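Local coordinates for protein transcriptional regulator, GntR family (Ralstonia eutropha, PDB 3IHU) that probably binds DNA through an N-terminal winged-helix domain and regulates transcription, with an all-helical FCD domain following it, at residues Gly67-Asp70 with Gly76-Ile79; Ser27-Glu30 with Val35-Gln38; Leu149-Asn154 with Ala192-Glu197. One frame throughout, in Å; residues are numbered along the deposited sequence.

Contact 1: Gly67-Asp70 with Gly76-Ile79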
loop_
_atom_site.group_PDB
_atom_site.type_symbol
_atom_site.label_atom_id
_atom_site.label_comp_id
_atom_site.label_asym_id
_atom_site.label_seq_id
_atom_site.Cartn_x
_atom_site.Cartn_y
_atom_site.Cartn_z
ATOM N N GLY A 67 10.939 1.592 7.374
ATOM C CA GLY A 67 10.815 0.316 8.085
ATOM C C GLY A 67 10.754 -0.957 7.242
ATOM O O GLY A 67 10.379 -2.001 7.758
ATOM N N ILE A 68 11.127 -0.858 5.958
ATOM C CA ILE A 68 11.008 -1.965 4.978
ATOM C C ILE A 68 12.258 -2.835 4.972
ATOM O O ILE A 68 12.163 -4.074 4.921
ATOM C CB ILE A 68 10.806 -1.422 3.570
ATOM C CG1 ILE A 68 9.599 -0.471 3.485
ATOM C CG2 ILE A 68 10.667 -2.555 2.565
ATOM C CD1 ILE A 68 8.320 -1.000 4.027
ATOM N N VAL A 69 13.440 -2.219 5.072
ATOM C CA VAL A 69 14.668 -2.991 5.135
ATOM C C VAL A 69 15.532 -2.636 6.340
ATOM O O VAL A 69 15.450 -1.546 6.886
ATOM C CB VAL A 69 15.519 -2.758 3.884
ATOM C CG1 VAL A 69 14.699 -3.065 2.603
ATOM C CG2 VAL A 69 16.080 -1.304 3.856
ATOM N N ASP A 70 16.380 -3.562 6.729
ATOM C CA ASP A 70 17.498 -3.240 7.602
ATOM C C ASP A 70 18.770 -3.247 6.752
ATOM O O ASP A 70 19.114 -4.267 6.158
ATOM C CB ASP A 70 17.673 -4.272 8.716
ATOM C CG ASP A 70 16.538 -4.265 9.690
ATOM O OD1 ASP A 70 15.856 -3.215 9.827
ATOM O OD2 ASP A 70 16.335 -5.334 10.308
ATOM N N GLY A 76 24.688 -3.651 1.587
ATOM C CA GLY A 76 23.545 -4.558 1.385
ATOM C C GLY A 76 22.380 -4.247 2.306
ATOM O O GLY A 76 22.384 -3.223 2.996
ATOM N N ALA A 77 21.340 -5.092 2.253
ATOM C CA ALA A 77 20.139 -4.867 3.059
ATOM C C ALA A 77 19.348 -6.161 3.166
ATOM O O ALA A 77 19.564 -7.084 2.379
ATOM C CB ALA A 77 19.285 -3.766 2.450
ATOM N N VAL A 78 18.449 -6.242 4.142
ATOM C CA VAL A 78 17.591 -7.414 4.284
ATOM C C VAL A 78 16.186 -6.866 4.392
ATOM O O VAL A 78 15.944 -5.910 5.086
ATOM C CB VAL A 78 18.038 -8.361 5.491
ATOM C CG1 VAL A 78 17.080 -9.521 5.688
ATOM C CG2 VAL A 78 19.381 -8.942 5.193
ATOM N N ILE A 79 15.253 -7.409 3.628
ATOM C CA ILE A 79 13.894 -6.992 3.775
ATOM C C ILE A 79 13.406 -7.503 5.164
ATOM O O ILE A 79 13.657 -8.643 5.550
ATOM C CB ILE A 79 12.990 -7.491 2.586
ATOM C CG1 ILE A 79 13.558 -6.975 1.258
ATOM C CG2 ILE A 79 11.535 -7.063 2.781
ATOM C CD1 ILE A 79 12.680 -7.302 0.014
#
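Asp70 and Val78 meet through the N-H and C=O groups of flat peptides that pair across two strands, while the two sides of the small sheet they build carry quite different chemistry. On one side lie Val69 and Ile79; helix 53-65 covers Val69 there through Leu63 and Ala64, and Ile168 of helix 167-172 adjoins Ile79. On the other, more open side stand Asp70 and Val78, the latter beside Arg39 and Gln72. At its far edge the strand with Val78 is paired in turn with strand 39-40, which makes it the central strand of the three. The hairpin is the wing of a winged helix-turn-helix domain of the GntR family.

Asp70 and Val78 form an antiparallel hydrogen-bonded pair. Asp70 N donates to Val78 O over 2.9 Å, lying in that carbonyl's plane, with 155° at the hydrogen. The return bond, Val78 N to Asp70 O, is also 2.9 Å long, but its donor is tilted 29° from the plane. Val69 and Ile79, the neighbouring non-hydrogen-bonded pair, bring their CA atoms to 4.3 Å. Val69 CA sits 3.2 Å from Val78 O, a CA-H...O contact that gives this oxygen a second neighbour.

Both side chains of that pair place CG1 anti to the carbonyl carbon (chi1 about -55° in both), and the two CG1 atoms come within 4.3 Å. Val69 CB also faces Ala77 CB at 4.2 Å, a methyl that continues to Leu60.

The chemistry is thus divided: main-chain polar groups pair between the strands, Val69 and Ala77 set the wing against helix 53-65 while Ile79 faces helix 167-172, and the Asp70 carboxylate remains at the exposed side, where Arg80 NE makes a weak, long ion pair with it.

Contact 2: Ser27-Glu30 with Val35-Gln38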
loop_
_atom_site.group_PDB
_atom_site.type_symbol
_atom_site.label_atom_id
_atom_site.label_comp_id
_atom_site.label_asym_id
_atom_site.label_seq_id
_atom_site.Cartn_x
_atom_site.Cartn_y
_atom_site.Cartn_z
ATOM N N SER A 27 6.486 -2.106 -4.489
ATOM C CA SER A 27 5.536 -2.790 -5.361
ATOM C C SER A 27 5.838 -4.289 -5.544
ATOM O O SER A 27 4.912 -5.108 -5.514
ATOM C CB SER A 27 5.422 -2.117 -6.714
ATOM O OG SER A 27 6.688 -2.055 -7.316
ATOM N N GLY A 28 7.116 -4.638 -5.714
ATOM C CA GLY A 28 7.539 -6.035 -5.791
ATOM C C GLY A 28 7.159 -6.865 -4.571
ATOM O O GLY A 28 6.799 -8.026 -4.701
ATOM N N LEU A 29 7.188 -6.276 -3.382
ATOM C CA LEU A 29 6.785 -7.004 -2.172
ATOM C C LEU A 29 5.305 -7.365 -2.273
ATOM O O LEU A 29 4.920 -8.483 -2.013
ATOM C CB LEU A 29 7.055 -6.187 -0.891
ATOM C CG LEU A 29 8.420 -6.434 -0.247
ATOM C CD1 LEU A 29 8.803 -5.227 0.682
ATOM C CD2 LEU A 29 8.432 -7.784 0.474
ATOM N N GLU A 30 4.508 -6.419 -2.729
ATOM C CA GLU A 30 3.085 -6.644 -2.947
ATOM C C GLU A 30 2.832 -7.606 -4.082
ATOM O O GLU A 30 1.931 -8.429 -4.017
ATOM C CB GLU A 30 2.380 -5.312 -3.265
ATOM C CG GLU A 30 0.859 -5.483 -3.404
ATOM C CD GLU A 30 0.090 -4.175 -3.443
ATOM O OE1 GLU A 30 0.717 -3.097 -3.535
ATOM O OE2 GLU A 30 -1.158 -4.256 -3.416
ATOM N N VAL A 35 10.543 -10.657 -1.376
ATOM C CA VAL A 35 9.894 -11.247 -0.209
ATOM C C VAL A 35 10.511 -10.823 1.148
ATOM O O VAL A 35 11.697 -10.500 1.248
ATOM C CB VAL A 35 9.916 -12.767 -0.284
ATOM C CG1 VAL A 35 9.066 -13.209 -1.492
ATOM C CG2 VAL A 35 11.371 -13.318 -0.352
ATOM N N PRO A 36 9.698 -10.843 2.211
ATOM C CA PRO A 36 10.227 -10.629 3.553
ATOM C C PRO A 36 11.389 -11.574 3.830
ATOM O O PRO A 36 11.326 -12.758 3.447
ATOM C CB PRO A 36 9.021 -10.968 4.450
ATOM C CG PRO A 36 7.835 -10.645 3.578
ATOM C CD PRO A 36 8.256 -11.104 2.207
ATOM N N GLY A 37 12.477 -11.061 4.406
ATOM C CA GLY A 37 13.662 -11.894 4.719
ATOM C C GLY A 37 14.658 -11.925 3.594
ATOM O O GLY A 37 15.738 -12.491 3.692
ATOM N N GLN A 38 14.316 -11.321 2.470
ATOM C CA GLN A 38 15.228 -11.417 1.347
ATOM C C GLN A 38 16.477 -10.529 1.541
ATOM O O GLN A 38 16.376 -9.376 2.027
ATOM C CB GLN A 38 14.518 -10.998 0.085
ATOM C CG GLN A 38 15.297 -11.275 -1.112
ATOM C CD GLN A 38 14.488 -10.995 -2.385
ATOM O OE1 GLN A 38 13.302 -10.672 -2.315
ATOM N NE2 GLN A 38 15.143 -11.063 -3.529
#
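Val35, the first residue of the 35-38 loop, meets Leu29 through its main chain: Leu29 CD2 lies 3.7 Å from Val35 C. The loop is a type II beta turn, Val35 to Gln38, leading from helix 17-31 of the winged-helix domain into strand 39-40, and the contact lets a helix side chain pack against the turn that follows it. The CB of Val35 is directed away from the helix, and the residue is exposed.

Next comes Pro36, whose ring supplies the side-chain half of the contact. Its CD approaches Leu29 CD2 to 3.7 Å, so one methyl covers the peptide link and the ring carbon joined to it. Leu29 reaches them with an unusual first torsion, chi1 -92°, well off the staggered value, which swings its forked end from the helix flank to the turn. The other methyl, Leu29 CD1, leans toward Ile68, and Ile79 touches the forked end as a whole. Ala171 of helix 167-172 touches both Leu29 and Pro36, closing the group with a helix from the C-terminal half of the chain.

Gly37 holds the third corner of the turn with phi at 91°, a backbone shape in which a CB would press on the preceding carbonyl oxygen. Its NH pairs with Ile79.

Gln38 then closes the turn twice. Its backbone N donates to Val35 O over 3.0 Å, and its extended side chain carries the amide back to the start, where Val35 N donates to Gln38 OE1 at 2.9 Å, in the plane of the amide carbonyl.

Contact 3: Leu149-Asn154 with Ala192-Glu197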
loop_
_atom_site.group_PDB
_atom_site.type_symbol
_atom_site.label_atom_id
_atom_site.label_comp_id
_atom_site.label_asym_id
_atom_site.label_seq_id
_atom_site.Cartn_x
_atom_site.Cartn_y
_atom_site.Cartn_z
ATOM N N LEU A 149 -5.974 9.833 -2.577
ATOM C CA LEU A 149 -4.992 10.813 -2.079
ATOM C C LEU A 149 -5.161 12.147 -2.776
ATOM O O LEU A 149 -5.218 13.180 -2.124
ATOM C CB LEU A 149 -3.581 10.287 -2.274
ATOM C CG LEU A 149 -2.447 11.144 -1.716
ATOM C CD1 LEU A 149 -2.479 11.304 -0.158
ATOM C CD2 LEU A 149 -1.176 10.483 -2.160
ATOM N N GLU A 150 -5.293 12.111 -4.090
ATOM C CA GLU A 150 -5.418 13.317 -4.891
ATOM C C GLU A 150 -6.682 14.052 -4.547
ATOM O O GLU A 150 -6.693 15.284 -4.529
ATOM C CB GLU A 150 -5.383 13.018 -6.396
ATOM C CG GLU A 150 -4.056 12.465 -6.913
ATOM C CD GLU A 150 -2.837 13.304 -6.461
ATOM O OE1 GLU A 150 -2.884 14.559 -6.585
ATOM O OE2 GLU A 150 -1.847 12.704 -5.952
HETATM N N MSE A 151 -7.724 13.299 -4.233
HETATM C CA MSE A 151 -9.002 13.857 -3.823
HETATM C C MSE A 151 -8.914 14.640 -2.527
HETATM O O MSE A 151 -9.514 15.700 -2.406
HETATM C CB MSE A 151 -10.055 12.723 -3.713
HETATM C CG MSE A 151 -10.623 12.309 -5.028
HETATM SE SE MSE A 151 -11.722 10.722 -4.979
HETATM C CE MSE A 151 -13.311 11.799 -4.505
ATOM N N GLY A 152 -8.146 14.158 -1.532
ATOM C CA GLY A 152 -8.091 14.853 -0.262
ATOM C C GLY A 152 -7.094 15.995 -0.254
ATOM O O GLY A 152 -7.238 16.935 0.522
ATOM N N ASP A 153 -6.122 15.936 -1.153
ATOM C CA ASP A 153 -5.035 16.882 -1.220
ATOM C C ASP A 153 -4.410 17.241 0.173
ATOM O O ASP A 153 -4.081 18.376 0.413
ATOM C CB ASP A 153 -5.484 18.143 -1.928
ATOM C CG ASP A 153 -4.329 18.906 -2.510
ATOM O OD1 ASP A 153 -3.276 18.292 -2.764
ATOM O OD2 ASP A 153 -4.460 20.102 -2.726
ATOM N N ASN A 154 -4.332 16.272 1.079
ATOM C CA ASN A 154 -3.719 16.474 2.402
ATOM C C ASN A 154 -2.216 16.247 2.246
ATOM O O ASN A 154 -1.765 15.112 2.099
ATOM C CB ASN A 154 -4.381 15.570 3.442
ATOM C CG ASN A 154 -3.867 15.787 4.829
ATOM O OD1 ASN A 154 -2.685 15.979 4.990
ATOM N ND2 ASN A 154 -4.751 15.746 5.854
ATOM N N ALA A 192 -18.652 5.289 0.364
ATOM C CA ALA A 192 -18.733 6.242 1.475
ATOM C C ALA A 192 -18.068 7.586 1.088
ATOM O O ALA A 192 -18.590 8.698 1.346
ATOM C CB ALA A 192 -18.104 5.640 2.754
ATOM N N VAL A 193 -16.942 7.494 0.397
ATOM C CA VAL A 193 -16.243 8.687 -0.022
ATOM C C VAL A 193 -17.104 9.508 -0.955
ATOM O O VAL A 193 -17.272 10.724 -0.748
ATOM C CB VAL A 193 -14.894 8.353 -0.651
ATOM C CG1 VAL A 193 -14.332 9.576 -1.331
ATOM C CG2 VAL A 193 -13.927 7.819 0.484
ATOM N N LEU A 194 -17.651 8.830 -1.972
ATOM C CA LEU A 194 -18.441 9.509 -2.989
ATOM C C LEU A 194 -19.696 10.143 -2.446
ATOM O O LEU A 194 -20.165 11.054 -3.034
ATOM C CB LEU A 194 -18.775 8.557 -4.139
ATOM C CG LEU A 194 -17.515 8.174 -4.878
ATOM C CD1 LEU A 194 -17.830 7.218 -6.026
ATOM C CD2 LEU A 194 -16.846 9.457 -5.341
ATOM N N ALA A 195 -20.217 9.646 -1.334
ATOM C CA ALA A 195 -21.376 10.226 -0.661
ATOM C C ALA A 195 -21.024 11.502 0.156
ATOM O O ALA A 195 -21.907 12.208 0.609
ATOM C CB ALA A 195 -22.001 9.172 0.297
ATOM N N GLY A 196 -19.730 11.751 0.368
ATOM C CA GLY A 196 -19.250 13.059 0.757
ATOM C C GLY A 196 -19.275 13.318 2.234
ATOM O O GLY A 196 -18.850 14.395 2.646
ATOM N N GLU A 197 -19.798 12.378 3.026
ATOM C CA GLU A 197 -19.904 12.605 4.451
ATOM C C GLU A 197 -18.622 12.088 5.176
ATOM O O GLU A 197 -18.313 10.890 5.142
ATOM C CB GLU A 197 -21.157 11.948 5.019
ATOM C CG GLU A 197 -21.542 12.545 6.459
ATOM C CD GLU A 197 -20.683 12.027 7.624
ATOM O OE1 GLU A 197 -20.774 10.813 7.906
ATOM O OE2 GLU A 197 -19.948 12.855 8.273
#
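Met151, modelled as selenomethionine, bridges two helix ends in the FCD helical bundle by reaching with its terminal methyl to Val193 and Leu194. Helices 134-152 and 179-195 keep their backbones well apart, Met151 CA to Val193 CA being 9.7 Å; the Met151 side chain covers about half of that interval and Val193 comes to meet it.

The packed part is small and wholly apolar. Met151 CE sits 4.0 Å from Val193 CG1 and 4.3 Å from Leu194 CD2, so a single methyl rests against branches of two consecutive residues. A bend about the CG-SE bond (chi3 86°) turns CE out of the line of the chain, and the Met151 and Val193 side chains cross obliquely. Val193 directs CG1 into the contact by holding it anti to the backbone N (chi1 168°). Other helices fill in around them: Ala105 of helix 84-105 touches both Met151 and Val193, while Leu194 also leans on Val115 and Leu118 of helix 112-130.

Polar side chains take over where the two helices stop. Beyond Met151 the chain leaves helical geometry at Asp153, and beyond Leu194 at Gly196, both with positive phi. Here the segments part, and several polar groups are bound within their own corner: Glu150 and exposed Asp153 share Arg158 through salt bridges, and Asn154 caps helix 155-165 through OD1 to Leu157 N. Exposed Glu197 plays the matching N-cap role for helix 198-219, its OE2 accepting from Asp199 N and its OE1 from Ala200 N.

From the N terminus, contact 2 closes first, a short loop that returns the chain from the end of helix 17-31 to the turn at 35-38. Contact 1 follows in series, closing the hairpin 69-79. The two join directly: Ile79 N lies 2.8 Å from Gln38 O and Ile79 O 2.9 Å from Gly37 N, probable hydrogen bonds that tie the wing to the loop after the first helix. Contact 3 opens later and spans a longer, mostly helical loop, joining the ends of helices 134-152 and 179-195 in the FCD region. No loop encloses or crosses another. Contact 3 lies on the opposite side of the chain's centre, its centre about 33 Å from that of contact 1.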